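Long-range contacts in CD180 antigen (Mus musculus, PDB 3T6Q), which may cooperate with MD-1 and TLR4 to mediate the innate immune response of B cells to bacterial lipopolysaccharide, leading to NF-kappa-B activation: residues A[106-111]-A[128-133]; A[423-428]-A[447-452]; A[559-564]-A[599-604]. All coordinates share one frame; numbering follows the deposited sequence.

In the fold
The three contacts lie in series along the chain, contacts 1 and 2 in the leucine-rich repeat solenoid and contact 3 in its C-terminal LRRCT cap. Contact 1 joins LRR 4 to LRR 5 where the chain enters strands 109-111 and 133-135. Contact 2 does the same between LRR 15 and LRR 16, before strands 429-431 and 453-455. Their centres are about 48 Å apart, on opposite sides of the chain's centre. Contact 3, not a repeat-to-repeat contact, has its centre about 54 Å from that of contact 1 and about 46 Å from that of contact 2. None touches another. In contact 2, the Q452 side chain is about 8 Å from a bound N-acetylglucosamine.

Contact 1: residues A[106-111]-A[128-133]; sequences ALKHLF and QKTLES
K108 CG lies anti to its carbonyl carbon (chi1 -63°), as does CG of E132 (chi1 -63°). The two side chains run side by side and point the same way. The lysine bends at chi2 and chi3, while the glutamate stays extended. Their ends form a salt bridge, K108 NZ to E132 OE1 at 2.8 Å, and NZ meets this oxygen from above the carboxylate plane. K108 CD also packs on the carboxylate. The H109 ring stands almost perpendicular to that carboxylate. At the ring edge, H109 ND1 and S133 OG share a hydrogen bond of 2.9 Å. In the backbone, K108 O is gripped twice: it accepts from E132 N at 2.7 Å and from S133 N at 2.8 Å. L110 N then bonds S133 O at 3.0 Å, continuing the parallel pairing. A water accepts from T130 N and donates to L107 O, bridging the two backbones near T130, where they are further apart. L131 CD2 packs against K108 O, and L107 CB meets Q128 CG. Q128 NE2 bonds L101 O and P104 O. Strand 109-111 lies between strands 85-87 and 133-135 of the solenoid, and L110 also packs on L86.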
loop_
_atom_site.group_PDB
_atom_site.type_symbol
_atom_site.label_atom_id
_atom_site.label_comp_id
_atom_site.label_asym_id
_atom_site.label_seq_id
_atom_site.Cartn_x
_atom_site.Cartn_y
_atom_site.Cartn_z
ATOM N N ALA A 106 13.368 -1.302 -26.285
ATOM C CA ALA A 106 14.720 -0.992 -25.750
ATOM C C ALA A 106 14.691 -0.244 -24.401
ATOM O O ALA A 106 15.697 0.360 -24.007
ATOM C CB ALA A 106 15.590 -0.218 -26.757
ATOM N N LEU A 107 13.555 -0.292 -23.696
ATOM C CA LEU A 107 13.467 0.381 -22.390
ATOM C C LEU A 107 14.604 -0.074 -21.463
ATOM O O LEU A 107 14.868 -1.266 -21.368
ATOM C CB LEU A 107 12.145 0.063 -21.714
ATOM C CG LEU A 107 11.817 1.021 -20.550
ATOM C CD1 LEU A 107 11.538 2.440 -21.057
ATOM C CD2 LEU A 107 10.695 0.440 -19.741
ATOM N N LYS A 108 15.246 0.865 -20.773
ATOM C CA LYS A 108 16.327 0.490 -19.839
ATOM C C LYS A 108 16.002 0.608 -18.337
ATOM O O LYS A 108 16.405 -0.259 -17.544
ATOM C CB LYS A 108 17.608 1.209 -20.197
ATOM C CG LYS A 108 18.098 0.791 -21.604
ATOM C CD LYS A 108 19.598 0.729 -21.732
ATOM C CE LYS A 108 20.260 2.058 -21.439
ATOM N NZ LYS A 108 21.734 1.899 -21.250
ATOM N N HIS A 109 15.215 1.619 -17.975
ATOM C CA HIS A 109 14.947 1.913 -16.537
ATOM C C HIS A 109 13.468 2.174 -16.364
ATOM O O HIS A 109 12.874 3.012 -17.054
ATOM C CB HIS A 109 15.732 3.153 -16.127
ATOM C CG HIS A 109 17.185 3.152 -16.621
ATOM N ND1 HIS A 109 18.108 2.310 -16.136
ATOM C CD2 HIS A 109 17.822 3.909 -17.619
ATOM C CE1 HIS A 109 19.307 2.530 -16.770
ATOM N NE2 HIS A 109 19.120 3.510 -17.675
ATOM N N LEU A 110 12.874 1.464 -15.436
ATOM C CA LEU A 110 11.434 1.597 -15.223
ATOM C C LEU A 110 11.228 1.825 -13.729
ATOM O O LEU A 110 11.762 1.051 -12.920
ATOM C CB LEU A 110 10.711 0.328 -15.690
ATOM C CG LEU A 110 9.205 0.192 -15.377
ATOM C CD1 LEU A 110 8.443 1.302 -16.061
ATOM C CD2 LEU A 110 8.653 -1.138 -15.855
ATOM N N PHE A 111 10.484 2.882 -13.385
ATOM C CA PHE A 111 10.151 3.203 -11.968
ATOM C C PHE A 111 8.658 2.940 -11.742
ATOM O O PHE A 111 7.776 3.511 -12.425
ATOM C CB PHE A 111 10.494 4.647 -11.687
ATOM C CG PHE A 111 11.981 4.949 -11.829
ATOM C CD1 PHE A 111 12.808 5.023 -10.699
ATOM C CD2 PHE A 111 12.583 5.041 -13.110
ATOM C CE1 PHE A 111 14.178 5.307 -10.818
ATOM C CE2 PHE A 111 13.971 5.275 -13.236
ATOM C CZ PHE A 111 14.762 5.409 -12.082
ATOM N N GLN A 128 10.371 -6.391 -22.776
ATOM C CA GLN A 128 11.508 -5.548 -22.395
ATOM C C GLN A 128 12.714 -6.474 -22.229
ATOM O O GLN A 128 12.997 -6.973 -21.121
ATOM C CB GLN A 128 11.229 -4.737 -21.099
ATOM C CG GLN A 128 10.565 -3.408 -21.375
ATOM C CD GLN A 128 9.189 -3.627 -21.983
ATOM O OE1 GLN A 128 8.357 -4.330 -21.413
ATOM N NE2 GLN A 128 8.962 -3.058 -23.155
ATOM N N LYS A 129 13.412 -6.719 -23.338
ATOM C CA LYS A 129 14.511 -7.684 -23.321
ATOM C C LYS A 129 15.869 -7.107 -22.902
ATOM O O LYS A 129 16.791 -7.865 -22.651
ATOM C CB LYS A 129 14.623 -8.384 -24.688
ATOM C CG LYS A 129 13.861 -9.689 -24.804
ATOM C CD LYS A 129 12.387 -9.476 -25.064
ATOM C CE LYS A 129 11.705 -10.808 -25.318
ATOM N NZ LYS A 129 12.138 -11.379 -26.621
ATOM N N THR A 130 15.986 -5.778 -22.856
ATOM C CA THR A 130 17.233 -5.103 -22.463
ATOM C C THR A 130 17.105 -4.283 -21.154
ATOM O O THR A 130 17.860 -3.352 -20.930
ATOM C CB THR A 130 17.831 -4.229 -23.616
ATOM O OG1 THR A 130 17.138 -2.980 -23.747
ATOM C CG2 THR A 130 17.824 -4.973 -24.945
ATOM N N LEU A 131 16.155 -4.644 -20.295
ATOM C CA LEU A 131 15.882 -3.859 -19.072
ATOM C C LEU A 131 17.136 -3.855 -18.174
ATOM O O LEU A 131 17.653 -4.928 -17.865
ATOM C CB LEU A 131 14.753 -4.529 -18.286
ATOM C CG LEU A 131 13.643 -3.734 -17.581
ATOM C CD1 LEU A 131 13.424 -4.243 -16.165
ATOM C CD2 LEU A 131 13.772 -2.236 -17.629
ATOM N N GLU A 132 17.545 -2.672 -17.717
ATOM C CA GLU A 132 18.698 -2.491 -16.823
ATOM C C GLU A 132 18.351 -2.186 -15.352
ATOM O O GLU A 132 19.050 -2.651 -14.472
ATOM C CB GLU A 132 19.571 -1.361 -17.320
ATOM C CG GLU A 132 20.149 -1.668 -18.677
ATOM C CD GLU A 132 21.185 -0.651 -19.104
ATOM O OE1 GLU A 132 21.668 -0.768 -20.250
ATOM O OE2 GLU A 132 21.514 0.255 -18.303
ATOM N N SER A 133 17.289 -1.418 -15.111
ATOM C CA SER A 133 16.900 -0.986 -13.747
ATOM C C SER A 133 15.414 -1.202 -13.560
ATOM O O SER A 133 14.628 -0.783 -14.406
ATOM C CB SER A 133 17.167 0.506 -13.562
ATOM O OG SER A 133 18.538 0.778 -13.664
HETATM O O HOH W 1 14.032 -3.604 -22.794
#

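Contact 2: residues A[423-428]-A[447-452]; sequences NLHLLK and GLPALQ
H425 and P449 meet where consecutive leucine-rich repeat coils, LRR 15 and LRR 16, stack. P449 CG sits over one face of the imidazole, 4.1 Å from its centroid, in a CH-pi contact. G447 O lies at the ring edge, in plane, and takes a weak hydrogen bond from H425 ND1 at 3.5 Å and another from L424 N. A450 CB presses on H425 O at 3.4 Å. Among the buried leucines, L427 lies beside both L448 and L451, all pointing the same way. L448 CD2 reaches L427 CD2 at 3.8 Å and also touches L424 CB. L427 CG is anti to its backbone N (chi1 -168°); CG and CD2 both pack on L451 CD1, CD2 at 4.0 Å. Q452 N donates to K428 O at 2.9 Å. Matching type I turns, 424-427 and 448-451, set out these groups. A water donates to L424 O and L427 O and accepts from A450 N at 2.9 Å. Outside this shell, L448 packs on F421 and L475, and N423 ND2 hydrogen-bonds E394 OE1. The repeats are thus joined by leucine packing, one sound direct backbone bond and a three-bonded water, with the weak bonds to G447 O adding less.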
loop_
_atom_site.group_PDB
_atom_site.type_symbol
_atom_site.label_atom_id
_atom_site.label_comp_id
_atom_site.label_asym_id
_atom_site.label_seq_id
_atom_site.Cartn_x
_atom_site.Cartn_y
_atom_site.Cartn_z
ATOM N N ASN A 423 57.554 24.501 1.252
ATOM C CA ASN A 423 57.924 23.096 0.970
ATOM C C ASN A 423 56.692 22.147 0.822
ATOM O O ASN A 423 56.757 20.961 1.094
ATOM C CB ASN A 423 58.934 22.568 2.019
ATOM C CG ASN A 423 60.303 23.295 1.967
ATOM O OD1 ASN A 423 60.698 23.844 0.941
ATOM N ND2 ASN A 423 61.030 23.274 3.080
ATOM N N LEU A 424 55.576 22.689 0.347
ATOM C CA LEU A 424 54.506 21.850 -0.168
ATOM C C LEU A 424 54.551 21.955 -1.702
ATOM O O LEU A 424 53.627 22.479 -2.357
ATOM C CB LEU A 424 53.143 22.289 0.374
ATOM C CG LEU A 424 52.890 21.955 1.850
ATOM C CD1 LEU A 424 51.500 22.492 2.254
ATOM C CD2 LEU A 424 53.032 20.453 2.130
ATOM N N HIS A 425 55.653 21.447 -2.250
ATOM C CA HIS A 425 55.967 21.577 -3.668
ATOM C C HIS A 425 55.104 20.781 -4.588
ATOM O O HIS A 425 55.226 20.934 -5.776
ATOM C CB HIS A 425 57.426 21.155 -3.883
ATOM C CG HIS A 425 58.438 22.188 -3.447
ATOM N ND1 HIS A 425 58.116 23.274 -2.693
ATOM C CD2 HIS A 425 59.822 22.252 -3.653
ATOM C CE1 HIS A 425 59.224 24.007 -2.467
ATOM N NE2 HIS A 425 60.267 23.381 -3.051
ATOM N N LEU A 426 54.253 19.874 -4.091
ATOM C CA LEU A 426 53.316 19.176 -4.986
ATOM C C LEU A 426 51.854 19.652 -4.806
ATOM O O LEU A 426 50.968 19.112 -5.424
ATOM C CB LEU A 426 53.375 17.647 -4.747
ATOM C CG LEU A 426 54.731 16.934 -5.057
ATOM C CD1 LEU A 426 54.642 15.437 -4.722
ATOM C CD2 LEU A 426 55.083 17.118 -6.538
ATOM N N LEU A 427 51.608 20.614 -3.926
ATOM C CA LEU A 427 50.206 20.987 -3.631
ATOM C C LEU A 427 49.619 21.686 -4.857
ATOM O O LEU A 427 50.249 22.628 -5.397
ATOM C CB LEU A 427 50.142 21.926 -2.430
ATOM C CG LEU A 427 48.705 22.124 -1.882
ATOM C CD1 LEU A 427 48.206 20.892 -1.119
ATOM C CD2 LEU A 427 48.758 23.320 -0.921
ATOM N N LYS A 428 48.445 21.220 -5.291
ATOM C CA LYS A 428 47.800 21.735 -6.487
ATOM C C LYS A 428 46.535 22.505 -6.113
ATOM O O LYS A 428 46.162 23.407 -6.854
ATOM C CB LYS A 428 47.379 20.609 -7.426
ATOM C CG LYS A 428 48.559 19.862 -8.047
ATOM C CD LYS A 428 48.034 18.830 -9.039
ATOM C CE LYS A 428 48.519 17.437 -8.679
ATOM N NZ LYS A 428 48.149 16.482 -9.766
ATOM N N GLY A 447 56.503 28.726 -1.234
ATOM C CA GLY A 447 56.692 27.294 -1.182
ATOM C C GLY A 447 55.579 26.511 -1.854
ATOM O O GLY A 447 55.481 25.308 -1.669
ATOM N N LEU A 448 54.773 27.187 -2.684
ATOM C CA LEU A 448 53.700 26.539 -3.447
ATOM C C LEU A 448 53.911 26.661 -4.971
ATOM O O LEU A 448 53.048 27.183 -5.673
ATOM C CB LEU A 448 52.335 27.138 -3.057
ATOM C CG LEU A 448 52.062 26.956 -1.557
ATOM C CD1 LEU A 448 50.797 27.754 -1.218
ATOM C CD2 LEU A 448 51.926 25.472 -1.255
ATOM N N PRO A 449 55.056 26.161 -5.485
ATOM C CA PRO A 449 55.316 26.306 -6.934
ATOM C C PRO A 449 54.357 25.562 -7.863
ATOM O O PRO A 449 54.215 25.953 -9.024
ATOM C CB PRO A 449 56.765 25.752 -7.082
ATOM C CG PRO A 449 56.891 24.746 -5.944
ATOM C CD PRO A 449 56.142 25.435 -4.799
ATOM N N ALA A 450 53.716 24.500 -7.388
ATOM C CA ALA A 450 52.779 23.706 -8.232
ATOM C C ALA A 450 51.328 24.111 -8.086
ATOM O O ALA A 450 50.472 23.560 -8.769
ATOM C CB ALA A 450 52.922 22.206 -7.923
ATOM N N LEU A 451 51.034 25.059 -7.189
ATOM C CA LEU A 451 49.634 25.412 -6.901
ATOM C C LEU A 451 48.863 25.872 -8.142
ATOM O O LEU A 451 49.269 26.846 -8.799
ATOM C CB LEU A 451 49.512 26.479 -5.795
ATOM C CG LEU A 451 48.096 26.503 -5.179
ATOM C CD1 LEU A 451 47.856 25.210 -4.366
ATOM C CD2 LEU A 451 47.867 27.739 -4.304
ATOM N N GLN A 452 47.749 25.189 -8.422
ATOM C CA GLN A 452 46.883 25.470 -9.577
ATOM C C GLN A 452 45.561 26.141 -9.224
ATOM O O GLN A 452 44.973 26.825 -10.064
ATOM C CB GLN A 452 46.516 24.170 -10.296
ATOM C CG GLN A 452 47.701 23.445 -10.944
ATOM C CD GLN A 452 47.245 22.141 -11.571
ATOM O OE1 GLN A 452 46.044 21.897 -11.722
ATOM N NE2 GLN A 452 48.180 21.279 -11.883
HETATM O O HOH W 2 52.693 23.766 -4.806
#

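Contact 3: residues A[559-564]-A[599-604]; sequences LDCTCS and SDVTLS
L603 packs on the 561-563 backbone in the LRRCT region, the cysteine-bearing cap at the C-terminal end of the leucine-rich repeats. Its CB points toward 559-564. CG is anti to the carbonyl carbon (chi1 -58°). CD1 makes most of the contacts: it meets T562 C at 3.4 Å and reaches C563 N at 3.7 Å and, more loosely, C563 SG. Both methyls approach C561 O, CD1 at 3.7 Å and CD2 at 4.0 Å. L603 also touches L569 of helix 566-574. Two residues earlier, V601 CG2 approaches C561 SG at 4.3 Å. No hydrogen bond crosses between the segments; the contact is van der Waals packing. Disulfides frame it: C561 pairs with C587, and C563 with C605, which follows 599-604 directly, tying the segments together close to L603. The 559-564 chain is shaped by its own polar groups. D560 OD1 accepts from T562 N at 3.0 Å, an Asx turn, and also from T562 OG1. An ST turn follows as S564 N donates to T562 OG1 at 3.1 Å, leading into the 3-10 segment. T562 N comes to D560 OD1 from above the carboxylate plane, whereas T562 OG1 uses the syn lone pair of that same oxygen.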
loop_
_atom_site.group_PDB
_atom_site.type_symbol
_atom_site.label_atom_id
_atom_site.label_comp_id
_atom_site.label_asym_id
_atom_site.label_seq_id
_atom_site.Cartn_x
_atom_site.Cartn_y
_atom_site.Cartn_z
ATOM N N LEU A 559 24.811 48.801 -14.343
ATOM C CA LEU A 559 25.356 49.144 -15.642
ATOM C C LEU A 559 24.726 50.394 -16.230
ATOM O O LEU A 559 23.512 50.605 -16.128
ATOM C CB LEU A 559 25.237 47.967 -16.607
ATOM C CG LEU A 559 26.269 46.859 -16.315
ATOM C CD1 LEU A 559 25.861 45.531 -16.958
ATOM C CD2 LEU A 559 27.683 47.264 -16.761
ATOM N N ASP A 560 25.581 51.188 -16.877
ATOM C CA ASP A 560 25.201 52.460 -17.470
ATOM C C ASP A 560 24.769 52.273 -18.933
ATOM O O ASP A 560 25.547 51.781 -19.766
ATOM C CB ASP A 560 26.394 53.438 -17.326
ATOM C CG ASP A 560 26.095 54.842 -17.839
ATOM O OD1 ASP A 560 25.927 55.009 -19.069
ATOM O OD2 ASP A 560 26.069 55.774 -17.006
ATOM N N CYS A 561 23.518 52.645 -19.223
ATOM C CA CYS A 561 22.990 52.613 -20.594
ATOM C C CYS A 561 22.688 54.026 -21.148
ATOM O O CYS A 561 21.615 54.280 -21.705
ATOM C CB CYS A 561 21.753 51.709 -20.701
ATOM S SG CYS A 561 22.118 49.988 -20.239
ATOM N N THR A 562 23.680 54.908 -21.023
ATOM C CA THR A 562 23.647 56.252 -21.560
ATOM C C THR A 562 24.733 56.357 -22.617
ATOM O O THR A 562 25.514 55.425 -22.779
ATOM C CB THR A 562 23.924 57.284 -20.443
ATOM O OG1 THR A 562 25.309 57.226 -20.090
ATOM C CG2 THR A 562 23.065 57.015 -19.218
ATOM N N CYS A 563 24.813 57.506 -23.303
ATOM C CA CYS A 563 25.888 57.812 -24.260
ATOM C C CYS A 563 27.272 57.848 -23.637
ATOM O O CYS A 563 28.271 57.672 -24.343
ATOM C CB CYS A 563 25.607 59.134 -25.033
ATOM S SG CYS A 563 24.151 59.023 -26.106
ATOM N N SER A 564 27.338 58.061 -22.314
ATOM C CA SER A 564 28.611 58.035 -21.608
ATOM C C SER A 564 29.208 56.606 -21.683
ATOM O O SER A 564 30.409 56.415 -21.479
ATOM C CB SER A 564 28.460 58.457 -20.132
ATOM O OG SER A 564 27.876 59.752 -19.991
ATOM N N SER A 599 21.123 43.648 -23.960
ATOM C CA SER A 599 20.865 43.071 -25.286
ATOM C C SER A 599 19.678 43.769 -25.996
ATOM O O SER A 599 19.637 43.825 -27.222
ATOM C CB SER A 599 20.658 41.548 -25.209
ATOM O OG SER A 599 19.608 41.215 -24.306
ATOM N N ASP A 600 18.755 44.343 -25.222
ATOM C CA ASP A 600 17.616 45.078 -25.791
ATOM C C ASP A 600 17.820 46.594 -25.965
ATOM O O ASP A 600 16.860 47.303 -26.270
ATOM C CB ASP A 600 16.344 44.781 -24.985
ATOM C CG ASP A 600 16.041 43.303 -24.925
ATOM O OD1 ASP A 600 16.414 42.602 -25.893
ATOM O OD2 ASP A 600 15.462 42.833 -23.917
ATOM N N VAL A 601 19.053 47.084 -25.805
ATOM C CA VAL A 601 19.330 48.521 -25.883
ATOM C C VAL A 601 20.026 48.920 -27.185
ATOM O O VAL A 601 21.064 48.340 -27.537
ATOM C CB VAL A 601 20.220 49.014 -24.710
ATOM C CG1 VAL A 601 20.713 50.443 -24.966
ATOM C CG2 VAL A 601 19.468 48.937 -23.395
ATOM N N THR A 602 19.472 49.931 -27.868
ATOM C CA THR A 602 20.192 50.606 -28.966
ATOM C C THR A 602 20.067 52.114 -28.838
ATOM O O THR A 602 18.958 52.659 -28.842
ATOM C CB THR A 602 19.728 50.167 -30.380
ATOM O OG1 THR A 602 19.299 48.802 -30.355
ATOM C CG2 THR A 602 20.871 50.331 -31.401
ATOM N N LEU A 603 21.206 52.780 -28.703
ATOM C CA LEU A 603 21.228 54.227 -28.565
ATOM C C LEU A 603 21.750 54.807 -29.839
ATOM O O LEU A 603 22.478 54.144 -30.572
ATOM C CB LEU A 603 22.167 54.676 -27.431
ATOM C CG LEU A 603 21.970 54.185 -25.998
ATOM C CD1 LEU A 603 22.959 54.916 -25.119
ATOM C CD2 LEU A 603 20.566 54.433 -25.519
ATOM N N SER A 604 21.392 56.061 -30.079
ATOM C CA SER A 604 21.977 56.849 -31.144
ATOM C C SER A 604 22.524 58.115 -30.493
ATOM O O SER A 604 21.768 58.888 -29.900
ATOM C CB SER A 604 20.907 57.201 -32.184
ATOM O OG SER A 604 21.509 57.818 -33.299
#